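Local coordinates for protein putative polyketide cyclase (Silicibacter sp. TM1040, PDB 3F8H) that is of uncertain function but, as a putative polyketide cyclase with a SnoaL-like domain, probably binds a small organic molecule in the pocket of its curved sheet, at residues A[76-81]-A[96-101]; A[41-46]-A[130-135]; A[107-112]-A[142-147]; A[122-127]-A[136-141]; A[100-105]-A[113-118]. All blocks are in the same frame, centred on the assembly; numbering follows the deposited sequence. Where two conformers were deposited one is given.

Interaction 1. Residues A[76-81]-A[96-101]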
# COMPACT_ATOMS: atom_id res chain seq x y z
N GLU A 76 -14.96 -2.50 -12.01
CA GLU A 76 -14.01 -3.36 -11.33
C GLU A 76 -14.62 -4.22 -10.27
O GLU A 76 -15.62 -3.88 -9.65
CB GLU A 76 -12.96 -2.50 -10.59
CG GLU A 76 -12.31 -1.45 -11.41
CD GLU A 76 -11.20 -0.71 -10.66
OE1 GLU A 76 -11.29 -0.52 -9.43
OE2 GLU A 76 -10.26 -0.28 -11.36
N GLU A 77 -13.99 -5.38 -10.09
CA GLU A 77 -14.32 -6.27 -8.99
C GLU A 77 -13.04 -6.61 -8.21
O GLU A 77 -11.95 -6.78 -8.77
CB GLU A 77 -15.06 -7.52 -9.47
CG GLU A 77 -16.46 -7.21 -10.02
CD GLU A 77 -17.42 -6.70 -8.92
OE1 GLU A 77 -17.31 -7.21 -7.78
OE2 GLU A 77 -18.29 -5.84 -9.19
N LEU A 78 -13.18 -6.68 -6.91
CA LEU A 78 -12.05 -6.95 -6.04
C LEU A 78 -12.14 -8.38 -5.53
O LEU A 78 -13.20 -8.83 -5.06
CB LEU A 78 -12.06 -5.99 -4.89
CG LEU A 78 -12.29 -4.49 -5.18
CD1 LEU A 78 -12.34 -3.69 -3.85
CD2 LEU A 78 -11.25 -3.93 -6.11
N THR A 79 -11.02 -9.09 -5.64
CA THR A 79 -10.92 -10.48 -5.21
C THR A 79 -9.68 -10.68 -4.36
O THR A 79 -8.89 -9.75 -4.22
CB THR A 79 -10.86 -11.41 -6.42
OG1 THR A 79 -9.77 -11.01 -7.29
CG2 THR A 79 -12.18 -11.38 -7.19
N ASP A 80 -9.57 -11.85 -3.76
CA ASP A 80 -8.41 -12.22 -2.93
C ASP A 80 -8.16 -11.22 -1.81
O ASP A 80 -7.05 -10.87 -1.51
CB ASP A 80 -7.14 -12.22 -3.77
CG ASP A 80 -7.25 -13.13 -4.98
OD1 ASP A 80 -7.75 -14.28 -4.83
OD2 ASP A 80 -6.83 -12.67 -6.06
N MSE A 81 -9.24 -10.79 -1.20
CA MSE A 81 -9.19 -9.74 -0.19
C MSE A 81 -8.63 -10.26 1.13
O MSE A 81 -9.09 -11.25 1.64
CB MSE A 81 -10.65 -9.21 -0.05
CG MSE A 81 -10.97 -8.33 1.11
SE MSE A 81 -10.26 -6.58 0.79
CE MSE A 81 -11.11 -6.20 -1.02
N TYR A 96 -5.53 -6.72 -1.93
CA TYR A 96 -6.49 -7.40 -2.81
C TYR A 96 -6.07 -7.27 -4.27
O TYR A 96 -5.12 -6.57 -4.61
CB TYR A 96 -7.90 -6.83 -2.59
CG TYR A 96 -7.92 -5.31 -2.58
CD1 TYR A 96 -7.69 -4.62 -1.43
CD2 TYR A 96 -8.13 -4.57 -3.76
CE1 TYR A 96 -7.65 -3.22 -1.41
CE2 TYR A 96 -8.09 -3.19 -3.76
CZ TYR A 96 -7.85 -2.52 -2.58
OH TYR A 96 -7.81 -1.13 -2.55
N THR A 97 -6.85 -7.96 -5.08
CA THR A 97 -6.70 -8.00 -6.53
C THR A 97 -7.84 -7.26 -7.23
O THR A 97 -9.01 -7.50 -6.98
CB THR A 97 -6.65 -9.45 -7.08
OG1 THR A 97 -5.57 -10.14 -6.43
CG2 THR A 97 -6.42 -9.47 -8.65
N VAL A 98 -7.44 -6.30 -8.04
CA VAL A 98 -8.36 -5.52 -8.84
C VAL A 98 -8.45 -6.09 -10.25
O VAL A 98 -7.44 -6.22 -10.94
CB VAL A 98 -7.91 -4.06 -8.98
CG1 VAL A 98 -8.89 -3.30 -9.87
CG2 VAL A 98 -7.75 -3.40 -7.56
N ASN A 99 -9.67 -6.45 -10.63
CA ASN A 99 -10.01 -6.94 -11.95
C ASN A 99 -10.98 -5.96 -12.58
O ASN A 99 -12.05 -5.74 -12.02
CB ASN A 99 -10.73 -8.27 -11.85
CG ASN A 99 -10.04 -9.24 -10.93
OD1 ASN A 99 -9.24 -10.06 -11.41
ND2 ASN A 99 -10.31 -9.14 -9.58
N GLY A 100 -10.62 -5.38 -13.72
CA GLY A 100 -11.51 -4.43 -14.40
C GLY A 100 -11.46 -4.29 -15.90
O GLY A 100 -10.71 -4.93 -16.59
N THR A 101 -12.31 -3.37 -16.33
CA THR A 101 -12.46 -2.92 -17.71
C THR A 101 -12.45 -1.40 -17.71
O THR A 101 -13.14 -0.76 -16.91
CB THR A 101 -13.78 -3.41 -18.28
OG1 THR A 101 -13.84 -4.83 -18.09
CG2 THR A 101 -13.94 -3.09 -19.83
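L78 CD2 is wedged between V98 CG2, 3.8 Å away, and the ring of Y96. These three side chains occupy the buried face of two antiparallel strands, where helix 23-33 lays F28 and F31 against L78. Beside them V98 CG1 packs on the carboxylate of E76, whose OE2 is hydrogen-bonded to Y117, and the selenium of selenomethionine M81 sits 4.9 Å from the centroid of the Y96 ring, an oblique Met-aromatic contact.

The other face is polar and partly open to solvent. There N99 lies crosswise to T79, and its ND2 donates both to T79 OG1 and to E77 O, each at 3.0 Å and close to the amide plane, which fixes the rotation of the amide. E77 O takes two bonds, the second from N99 N. Where the chain turns at exposed D80, T97 OG1 donates to the anti lone pair of D80 OD2 (2.9 Å). This hairpin, mostly apolar under helix 23-33 and polar opposite, belongs to the curved sheet of a SnoaL-like alpha+beta fold.

Interaction 2. Residues A[41-46]-A[130-135]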
# COMPACT_ATOMS: atom_id res chain seq x y z
N ALA A 41 -21.82 5.13 3.69
CA ALA A 41 -22.31 4.82 5.03
C ALA A 41 -21.18 4.34 5.99
O ALA A 41 -21.29 4.38 7.22
CB ALA A 41 -23.47 3.76 4.95
N CYS A 42 -20.09 3.90 5.40
CA CYS A 42 -18.93 3.40 6.14
C CYS A 42 -17.97 4.51 6.55
O CYS A 42 -17.01 4.30 7.30
CB CYS A 42 -18.13 2.43 5.28
SG CYS A 42 -18.94 0.87 5.04
N LEU A 43 -18.23 5.70 6.02
CA LEU A 43 -17.36 6.84 6.23
C LEU A 43 -17.84 7.88 7.21
O LEU A 43 -19.03 8.16 7.32
CB LEU A 43 -17.13 7.56 4.90
CG LEU A 43 -16.83 6.72 3.68
CD1 LEU A 43 -16.70 7.63 2.51
CD2 LEU A 43 -15.56 5.81 3.81
N SER A 44 -16.88 8.52 7.86
CA SER A 44 -17.18 9.68 8.72
C SER A 44 -17.42 10.93 7.86
O SER A 44 -16.99 11.01 6.71
CB SER A 44 -16.04 9.98 9.71
OG SER A 44 -14.89 10.44 9.02
N GLU A 45 -18.12 11.89 8.46
CA GLU A 45 -18.46 13.14 7.79
C GLU A 45 -17.20 13.89 7.44
O GLU A 45 -17.15 14.67 6.49
CB GLU A 45 -19.36 14.00 8.68
CG GLU A 45 -20.77 13.46 8.84
CD GLU A 45 -21.60 13.67 7.60
OE1 GLU A 45 -21.04 14.14 6.60
OE2 GLU A 45 -22.83 13.42 7.64
N ASP A 46 -16.15 13.63 8.19
CA ASP A 46 -14.85 14.32 7.98
C ASP A 46 -13.78 13.46 7.28
O ASP A 46 -12.58 13.72 7.29
CB ASP A 46 -14.35 14.88 9.28
CG ASP A 46 -14.07 13.82 10.31
OD1 ASP A 46 -14.54 12.67 10.15
OD2 ASP A 46 -13.39 14.16 11.29
N GLY A 130 -15.93 3.54 14.70
CA GLY A 130 -16.39 2.53 13.72
C GLY A 130 -16.52 2.96 12.26
O GLY A 130 -16.96 2.21 11.38
N LEU A 131 -16.16 4.21 12.04
CA LEU A 131 -16.23 4.80 10.74
C LEU A 131 -14.86 5.15 10.18
O LEU A 131 -13.95 5.55 10.87
CB LEU A 131 -17.11 6.04 10.80
CG LEU A 131 -18.57 5.72 11.21
CD1 LEU A 131 -19.38 6.98 11.35
CD2 LEU A 131 -19.19 4.77 10.17
N ILE A 132 -14.74 5.00 8.88
CA ILE A 132 -13.50 5.32 8.18
C ILE A 132 -13.28 6.82 8.14
O ILE A 132 -14.11 7.56 7.61
CB ILE A 132 -13.51 4.77 6.75
CG1 ILE A 132 -13.55 3.24 6.78
CG2 ILE A 132 -12.25 5.30 5.98
CD1 ILE A 132 -13.94 2.60 5.41
N THR A 133 -12.17 7.27 8.70
CA THR A 133 -11.86 8.70 8.75
C THR A 133 -10.75 9.09 7.78
O THR A 133 -10.44 10.28 7.55
CB THR A 133 -11.43 9.15 10.16
OG1 THR A 133 -10.25 8.44 10.54
CG2 THR A 133 -12.58 8.92 11.21
N ARG A 134 -10.10 8.06 7.27
CA ARG A 134 -9.07 8.20 6.24
C ARG A 134 -8.94 6.96 5.40
O ARG A 134 -8.98 5.84 5.91
CB ARG A 134 -7.69 8.45 6.83
CG ARG A 134 -6.68 8.30 5.70
CD ARG A 134 -5.30 8.43 6.09
NE ARG A 134 -4.79 7.41 7.02
CZ ARG A 134 -3.96 6.42 6.71
NH1 ARG A 134 -3.52 6.22 5.46
NH2 ARG A 134 -3.55 5.63 7.68
N VAL A 135 -8.71 7.22 4.13
CA VAL A 135 -8.56 6.21 3.08
C VAL A 135 -7.42 6.58 2.16
O VAL A 135 -7.42 7.66 1.59
CB VAL A 135 -9.81 6.15 2.15
CG1 VAL A 135 -9.53 5.30 0.92
CG2 VAL A 135 -11.03 5.65 2.87
O HOH W 1 -10.53 12.74 8.91
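I132 bonds with one backbone edge to the residues flanking L43, its N donating to C42 O and its O accepting from S44 N (both 2.9 Å), which makes a single parallel bridge. The pairing joins the short strand 43-44 to strand 131-139 at one end of the curved sheet of the SnoaL-like fold, just before a classic beta bulge in which T133 and R134 both face D126.

On the buried face L43 CD2 rests on I132 CB at 3.7 Å, and I132 CD1 reaches back to CB of C42; F63 of helix 60-73 and I24 of helix 23-33 close over this pair. L131 turns its CD2 to the carbonyl oxygens of A41 and C42. S44 carries the polar end: with chi1 at 68° its OG stands between backbone N and carbonyl carbon, touches T133 CG2 and donates to D46 OD1, which also has a salt bridge to R128. Replacing S44 by alanine removes OG, and the D46 carboxylate, left with R128, would probably be freer to turn, while T133 CG2 would keep only the CB contact. Beyond the serine, one water donates to both D46 O and T133 O, 2.8 Å from each.

Interaction 3. Residues A[107-112]-A[142-147]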
# COMPACT_ATOMS: atom_id res chain seq x y z
N GLU A 107 -8.96 11.54 -17.32
CA GLU A 107 -8.05 12.65 -17.65
C GLU A 107 -6.61 12.41 -17.29
O GLU A 107 -6.23 12.30 -16.13
CB GLU A 107 -8.52 13.94 -16.96
N GLY A 108 -5.78 12.36 -18.32
CA GLY A 108 -4.34 12.21 -18.12
C GLY A 108 -3.87 10.78 -18.20
O GLY A 108 -2.68 10.51 -18.20
N LEU A 109 -4.82 9.87 -18.26
CA LEU A 109 -4.52 8.45 -18.40
C LEU A 109 -4.73 8.03 -19.86
O LEU A 109 -5.24 8.82 -20.64
CB LEU A 109 -5.35 7.65 -17.42
CG LEU A 109 -4.75 7.83 -16.04
CD1 LEU A 109 -5.60 7.16 -14.95
CD2 LEU A 109 -3.32 7.25 -16.06
N PRO A 110 -4.29 6.83 -20.25
CA PRO A 110 -4.51 6.55 -21.66
C PRO A 110 -5.96 6.44 -22.08
O PRO A 110 -6.88 6.41 -21.26
CB PRO A 110 -3.84 5.20 -21.88
CG PRO A 110 -2.89 5.03 -20.74
CD PRO A 110 -3.43 5.83 -19.60
N GLU A 111 -6.13 6.35 -23.38
CA GLU A 111 -7.47 6.29 -23.97
C GLU A 111 -8.15 5.00 -23.59
O GLU A 111 -7.58 3.92 -23.67
CB GLU A 111 -7.41 6.43 -25.48
CG GLU A 111 -8.79 6.39 -26.17
CD GLU A 111 -8.68 6.39 -27.70
OE1 GLU A 111 -7.63 6.80 -28.22
OE2 GLU A 111 -9.66 6.00 -28.37
N ALA A 112 -9.40 5.13 -23.16
CA ALA A 112 -10.24 3.95 -22.82
C ALA A 112 -10.69 3.29 -24.12
O ALA A 112 -11.15 3.95 -25.04
CB ALA A 112 -11.45 4.34 -21.98
N SER A 142 2.41 2.38 -13.15
CA SER A 142 3.19 2.13 -14.33
C SER A 142 2.72 0.84 -14.98
O SER A 142 2.61 0.76 -16.18
CB SER A 142 4.67 2.00 -13.98
OG SER A 142 5.14 3.24 -13.54
N ASP A 143 2.47 -0.17 -14.15
CA ASP A 143 2.03 -1.47 -14.61
C ASP A 143 0.65 -1.38 -15.22
O ASP A 143 0.37 -1.96 -16.29
CB ASP A 143 2.00 -2.52 -13.49
CG ASP A 143 1.51 -3.86 -13.98
OD1 ASP A 143 2.13 -4.38 -14.92
OD2 ASP A 143 0.52 -4.42 -13.44
N TRP A 144 -0.20 -0.63 -14.55
CA TRP A 144 -1.55 -0.46 -15.06
C TRP A 144 -1.53 0.17 -16.45
O TRP A 144 -2.23 -0.27 -17.35
CB TRP A 144 -2.45 0.36 -14.13
CG TRP A 144 -3.86 0.49 -14.68
CD1 TRP A 144 -4.87 -0.45 -14.60
CD2 TRP A 144 -4.40 1.59 -15.40
NE1 TRP A 144 -6.00 0.01 -15.26
CE2 TRP A 144 -5.74 1.26 -15.74
CE3 TRP A 144 -3.89 2.83 -15.81
CZ2 TRP A 144 -6.55 2.12 -16.45
CZ3 TRP A 144 -4.71 3.68 -16.50
CH2 TRP A 144 -6.03 3.31 -16.83
N ILE A 145 -0.71 1.20 -16.60
CA ILE A 145 -0.61 1.94 -17.85
C ILE A 145 -0.11 1.04 -18.96
O ILE A 145 -0.53 1.14 -20.13
CB ILE A 145 0.32 3.17 -17.74
CG1 ILE A 145 -0.37 4.24 -16.88
CG2 ILE A 145 0.66 3.72 -19.13
CD1 ILE A 145 0.45 5.48 -16.69
N LYS A 146 0.77 0.14 -18.56
CA LYS A 146 1.36 -0.81 -19.50
C LYS A 146 0.25 -1.74 -19.99
O LYS A 146 0.07 -1.95 -21.19
CB LYS A 146 2.50 -1.60 -18.84
CG LYS A 146 3.10 -2.66 -19.72
N GLN A 147 -0.54 -2.23 -19.05
CA GLN A 147 -1.62 -3.17 -19.37
C GLN A 147 -2.65 -2.59 -20.34
O GLN A 147 -3.06 -3.26 -21.27
CB GLN A 147 -2.35 -3.65 -18.10
CG GLN A 147 -1.56 -4.60 -17.22
CD GLN A 147 -2.37 -5.17 -16.09
OE1 GLN A 147 -3.46 -5.67 -16.31
NE2 GLN A 147 -1.83 -5.14 -14.86
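L109 is the first residue of the 107-112 loop to meet helix 141-149, and it does so with its whole isobutyl group. CD1 and CD2 both stand 3.9 Å from CZ3 of W144, reaching it from the same side of the ring, CD2 near the plane at the edge and CD1 further out of it; the two side chains cross at about a right angle. The same CD2 also comes within 4.2 Å of I145 CD1, bridging two successive residues of the helix.

P110 follows directly and extends the apolar patch. Its CD meets W144 CZ3 obliquely at 4.0 Å, while CG lies 4.1 Å from I145 CG2, and V148 and S149 of the same helix touch the pyrrolidine ring too. W144 can serve both loop residues because its CG is anti to the backbone N (chi1 -178°), which carries the six-membered ring out from the helix to the loop. No hydrogen bond crosses between the segments; polar support comes from the surroundings, with P110 O bonded to Y102 OH.

The indole is further enclosed by edge-to-face contacts with Y102 and Y117, and a bound diol, probably from the crystallisation liquor, lies beside it. The arrangement is that of a C-terminal helix packed by an aromatic residue against a strand-connecting loop, at the rim of a SnoaL-like sheet.

Interaction 4. Residues A[122-127]-A[136-141]. With ACT (acetate ion), chain G.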
# COMPACT_ATOMS: atom_id res chain seq x y z
N GLY A 122 -3.38 -2.13 -2.69
CA GLY A 122 -3.44 -2.04 -1.23
C GLY A 122 -3.99 -0.72 -0.72
O GLY A 122 -3.72 0.37 -1.27
N SER A 123 -4.76 -0.84 0.37
CA SER A 123 -5.35 0.32 1.03
C SER A 123 -5.08 0.35 2.53
O SER A 123 -4.98 -0.67 3.20
CB SER A 123 -6.86 0.36 0.82
OG SER A 123 -7.26 0.48 -0.56
N PHE A 124 -4.93 1.58 3.02
CA PHE A 124 -4.74 1.84 4.44
C PHE A 124 -5.81 2.81 4.91
O PHE A 124 -6.22 3.73 4.19
CB PHE A 124 -3.36 2.38 4.72
CG PHE A 124 -2.27 1.41 4.38
CD1 PHE A 124 -1.88 0.42 5.30
CD2 PHE A 124 -1.67 1.42 3.12
CE1 PHE A 124 -0.86 -0.50 4.96
CE2 PHE A 124 -0.66 0.49 2.79
CZ PHE A 124 -0.27 -0.45 3.68
N PHE A 125 -6.26 2.56 6.14
CA PHE A 125 -7.36 3.30 6.74
C PHE A 125 -7.13 3.69 8.17
O PHE A 125 -6.43 2.99 8.93
CB PHE A 125 -8.66 2.43 6.78
CG PHE A 125 -9.06 1.84 5.46
CD1 PHE A 125 -8.55 0.63 5.04
CD2 PHE A 125 -10.00 2.48 4.67
CE1 PHE A 125 -8.94 0.05 3.84
CE2 PHE A 125 -10.37 1.94 3.46
CZ PHE A 125 -9.85 0.72 3.04
N ASP A 126 -7.73 4.81 8.52
CA ASP A 126 -7.90 5.21 9.91
C ASP A 126 -9.42 5.09 10.16
O ASP A 126 -10.24 5.32 9.29
CB ASP A 126 -7.53 6.64 10.22
CG ASP A 126 -6.06 6.98 9.99
OD1 ASP A 126 -5.19 6.11 9.96
OD2 ASP A 126 -5.79 8.20 9.85
N LEU A 127 -9.77 4.76 11.38
CA LEU A 127 -11.18 4.68 11.81
C LEU A 127 -11.38 5.29 13.17
O LEU A 127 -10.50 5.23 14.01
CB LEU A 127 -11.65 3.22 11.87
CG LEU A 127 -11.57 2.37 10.59
CD1 LEU A 127 -10.28 1.50 10.61
CD2 LEU A 127 -12.79 1.49 10.50
N THR A 136 -6.45 5.68 2.03
CA THR A 136 -5.33 5.82 1.07
C THR A 136 -5.20 4.50 0.32
O THR A 136 -5.26 3.46 0.91
CB THR A 136 -3.94 6.15 1.68
OG1 THR A 136 -4.04 7.15 2.70
CG2 THR A 136 -3.05 6.69 0.57
N THR A 137 -5.03 4.58 -1.00
CA THR A 137 -4.93 3.40 -1.85
C THR A 137 -3.73 3.48 -2.74
O THR A 137 -3.40 4.55 -3.27
CB THR A 137 -6.24 3.20 -2.62
OG1 THR A 137 -7.29 2.89 -1.67
CG2 THR A 137 -6.11 2.04 -3.63
N TYR A 138 -3.02 2.38 -2.81
CA TYR A 138 -1.82 2.31 -3.64
C TYR A 138 -1.90 1.17 -4.62
O TYR A 138 -2.54 0.11 -4.38
CB TYR A 138 -0.58 2.06 -2.79
CG TYR A 138 -0.25 3.09 -1.74
CD1 TYR A 138 0.39 4.27 -2.06
CD2 TYR A 138 -0.45 2.81 -0.40
CE1 TYR A 138 0.73 5.18 -1.10
CE2 TYR A 138 -0.11 3.70 0.57
CZ TYR A 138 0.46 4.89 0.23
OH TYR A 138 0.82 5.75 1.22
N TYR A 139 -1.22 1.37 -5.72
CA TYR A 139 -1.10 0.32 -6.75
C TYR A 139 -0.01 0.72 -7.72
O TYR A 139 0.45 1.89 -7.74
CB TYR A 139 -2.44 0.10 -7.45
CG TYR A 139 -2.90 1.37 -8.10
CD1 TYR A 139 -2.51 1.67 -9.40
CD2 TYR A 139 -3.66 2.29 -7.40
CE1 TYR A 139 -2.87 2.84 -9.99
CE2 TYR A 139 -4.03 3.49 -7.99
CZ TYR A 139 -3.62 3.75 -9.28
OH TYR A 139 -3.98 4.90 -9.90
N ASN A 140 0.44 -0.24 -8.51
CA ASN A 140 1.48 0.00 -9.53
C ASN A 140 0.88 0.66 -10.76
O ASN A 140 0.39 0.00 -11.68
CB ASN A 140 2.26 -1.27 -9.86
CG ASN A 140 3.55 -1.00 -10.62
OD1 ASN A 140 3.63 -0.04 -11.40
ND2 ASN A 140 4.56 -1.87 -10.43
N LEU A 141 0.98 1.99 -10.79
CA LEU A 141 0.40 2.78 -11.89
C LEU A 141 1.11 2.52 -13.23
O LEU A 141 0.49 2.44 -14.29
CB LEU A 141 0.43 4.26 -11.56
CG LEU A 141 -0.10 5.21 -12.62
CD1 LEU A 141 -1.53 4.89 -12.91
CD2 LEU A 141 0.07 6.64 -12.16
C ACT G . -0.49 5.16 -6.28
O ACT G . 0.24 4.35 -5.63
OXT ACT G . -1.49 5.68 -5.65
CH3 ACT G . -0.21 5.48 -7.72
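F124 and Y138 meet at their edges: F124 CD2 stands 3.8 Å from Y138 CE2, near the plane of the tyrosine ring, and Y138 CD2 lies at the edge of the phenylalanine. Another edge of Y138 receives an oxygen of an acetate ion, probably from the crystallisation liquor, and the acetate methyl sits over one face of the Y139 ring, offset toward its rim. Y139 N gives the same acetate oxygen a weak hydrogen bond of 3.3 Å.

Beneath the rings the strands pair antiparallel, their short axes 162° apart. G122 and Y138 exchange two backbone bonds, the one from Y138 N to G122 O only 2.6 Å long, and F124 and T136 exchange another two. Between these pairs, on the other face of the sheet, S123 and T137 form a non-hydrogen-bonded pair whose hydroxyls nonetheless join, OG to OG1 at 2.7 Å. S123 OG also bonds to Y96 OH, so three hydroxyls run in a chain across the sheet, and a diol, probably from the same liquor, is hydrogen-bonded to Y96 OH and weakly to T137 OG1, consistent with a pocket here.

The hairpin of strands 115-128 and 131-139 lies mid-sheet, with strand 91-102 along the far side of 115-128 and helix 23-33 over S123 and F125. Its opposite face meets the second subunit, where F124 packs on F124 of that chain.

Interaction 5. Residues A[100-105]-A[113-118]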
# COMPACT_ATOMS: atom_id res chain seq x y z
N GLY A 100 -10.62 -5.38 -13.72
CA GLY A 100 -11.51 -4.43 -14.40
C GLY A 100 -11.46 -4.29 -15.90
O GLY A 100 -10.71 -4.93 -16.59
N THR A 101 -12.31 -3.37 -16.33
CA THR A 101 -12.46 -2.92 -17.71
C THR A 101 -12.45 -1.40 -17.71
O THR A 101 -13.14 -0.76 -16.91
CB THR A 101 -13.78 -3.41 -18.28
OG1 THR A 101 -13.84 -4.83 -18.09
CG2 THR A 101 -13.94 -3.09 -19.83
N TYR A 102 -11.65 -0.85 -18.61
CA TYR A 102 -11.50 0.61 -18.75
C TYR A 102 -12.54 1.08 -19.75
O TYR A 102 -12.43 0.87 -20.98
CB TYR A 102 -10.05 0.93 -19.11
CG TYR A 102 -9.63 2.37 -19.13
CD1 TYR A 102 -10.26 3.33 -18.36
CD2 TYR A 102 -8.52 2.75 -19.86
CE1 TYR A 102 -9.81 4.65 -18.36
CE2 TYR A 102 -8.09 4.03 -19.88
CZ TYR A 102 -8.71 4.99 -19.14
OH TYR A 102 -8.21 6.28 -19.19
N LEU A 103 -13.58 1.68 -19.18
CA LEU A 103 -14.81 2.08 -19.89
C LEU A 103 -14.75 3.43 -20.57
O LEU A 103 -15.22 3.59 -21.68
CB LEU A 103 -15.99 2.11 -18.93
CG LEU A 103 -16.29 0.86 -18.09
CD1 LEU A 103 -17.41 1.18 -17.10
CD2 LEU A 103 -16.64 -0.31 -19.01
N ALA A 104 -14.21 4.40 -19.86
CA ALA A 104 -14.11 5.76 -20.39
C ALA A 104 -12.87 6.44 -19.90
O ALA A 104 -12.43 6.23 -18.80
CB ALA A 104 -15.39 6.58 -20.05
N THR A 105 -12.31 7.28 -20.74
CA THR A 105 -11.02 7.91 -20.44
C THR A 105 -10.99 8.78 -19.21
O THR A 105 -11.87 9.63 -18.98
CB THR A 105 -10.51 8.71 -21.65
OG1 THR A 105 -10.47 7.84 -22.79
CG2 THR A 105 -9.12 9.29 -21.41
N ARG A 113 -10.55 1.97 -24.15
CA ARG A 113 -10.94 1.17 -25.31
C ARG A 113 -11.51 -0.16 -24.85
O ARG A 113 -11.46 -1.15 -25.56
CB ARG A 113 -9.74 0.93 -26.24
CG ARG A 113 -9.09 2.20 -26.78
CD ARG A 113 -7.85 1.92 -27.63
NE ARG A 113 -6.68 1.51 -26.83
CZ ARG A 113 -6.29 0.25 -26.66
NH1 ARG A 113 -6.94 -0.74 -27.27
NH2 ARG A 113 -5.22 -0.02 -25.91
N GLN A 114 -12.05 -0.15 -23.65
CA GLN A 114 -12.67 -1.31 -23.00
C GLN A 114 -11.63 -2.37 -22.73
O GLN A 114 -11.90 -3.56 -22.78
CB GLN A 114 -13.81 -1.88 -23.83
CG GLN A 114 -14.74 -0.82 -24.37
CD GLN A 114 -15.32 0.05 -23.30
OE1 GLN A 114 -15.85 -0.45 -22.31
NE2 GLN A 114 -15.24 1.38 -23.49
N GLN A 115 -10.41 -1.91 -22.46
CA GLN A 115 -9.29 -2.79 -22.10
C GLN A 115 -9.54 -3.43 -20.74
O GLN A 115 -9.98 -2.76 -19.80
CB GLN A 115 -7.93 -2.05 -21.93
CG GLN A 115 -7.42 -1.15 -22.99
CD GLN A 115 -7.93 0.25 -22.85
OE1 GLN A 115 -9.12 0.47 -22.58
NE2 GLN A 115 -7.06 1.22 -23.06
N SER A 116 -9.18 -4.70 -20.64
CA SER A 116 -9.24 -5.40 -19.35
C SER A 116 -7.89 -5.28 -18.63
O SER A 116 -6.81 -5.08 -19.23
CB SER A 116 -9.67 -6.86 -19.54
OG SER A 116 -8.60 -7.64 -19.98
N TYR A 117 -7.94 -5.33 -17.32
CA TYR A 117 -6.74 -5.27 -16.53
C TYR A 117 -6.90 -6.05 -15.23
O TYR A 117 -8.01 -6.30 -14.72
CB TYR A 117 -6.34 -3.80 -16.23
CG TYR A 117 -7.45 -2.96 -15.58
CD1 TYR A 117 -8.32 -2.23 -16.37
CD2 TYR A 117 -7.66 -2.95 -14.21
CE1 TYR A 117 -9.35 -1.46 -15.82
CE2 TYR A 117 -8.72 -2.18 -13.63
CZ TYR A 117 -9.56 -1.45 -14.46
OH TYR A 117 -10.60 -0.69 -13.97
N LYS A 118 -5.77 -6.43 -14.69
CA LYS A 118 -5.75 -7.16 -13.43
C LYS A 118 -4.51 -6.74 -12.67
O LYS A 118 -3.40 -6.82 -13.18
CB LYS A 118 -5.74 -8.67 -13.62
CG LYS A 118 -5.83 -9.45 -12.31
CD LYS A 118 -5.49 -10.94 -12.44
CE LYS A 118 -6.60 -11.76 -13.08
NZ LYS A 118 -6.35 -13.24 -13.13
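G100 and Y117 exchange two backbone hydrogen bonds, each 2.9 Å, and Y102 N donates to Q115 O at 2.8 Å. Past the strand ends Q114, bent at chi2 (-56°), folds its amide back so that NE2 reaches L103 O at 2.9 Å. Q115 OE1 accepts from R113 N at 2.6 Å, which, with bonds from NE2 to V148 O and E111 O, helps hold the amide alongside the Y102 ring.

The packing centres on Y117, whose ring lies flat over G100: CA is 3.8 Å from the ring centroid, a CH-pi contact, and a side chain at G100 would collide with the ring. Y117 CE1 touches Y102 CB. A serine in place of Y117 would probably uncover the glycine backbone and deprive E76 of the phenol that hydrogen-bonds its carboxylate.

The contact closes the 91-102/115-128 hairpin at one end of the sheet. Strand 74-85 flanks 91-102, bringing Y74 to both tyrosines, and helix 141-149 packs on Y117 through Q147 and V148.

Four of the five contacts lie on one sheet. Interactions 1, 5 and 4 follow in that order along the chain and join its consecutive strands 74-85, 91-102, 115-128 and 131-139, whereas interaction 2 brings distant parts of the chain together, enclosing interactions 1 and 5. Interaction 1 shares G100 and T101 with interaction 5, and is tied to it by E76 with Y117 and to interaction 4 by Y96 with S123. The centre of interaction 2 lies about 29 Å from those of interactions 3 and 5. Interaction 3 adds the C-terminal helix, its centre about 9 Å from that of interaction 5. The whole is consistent with a pocket between sheet and helices.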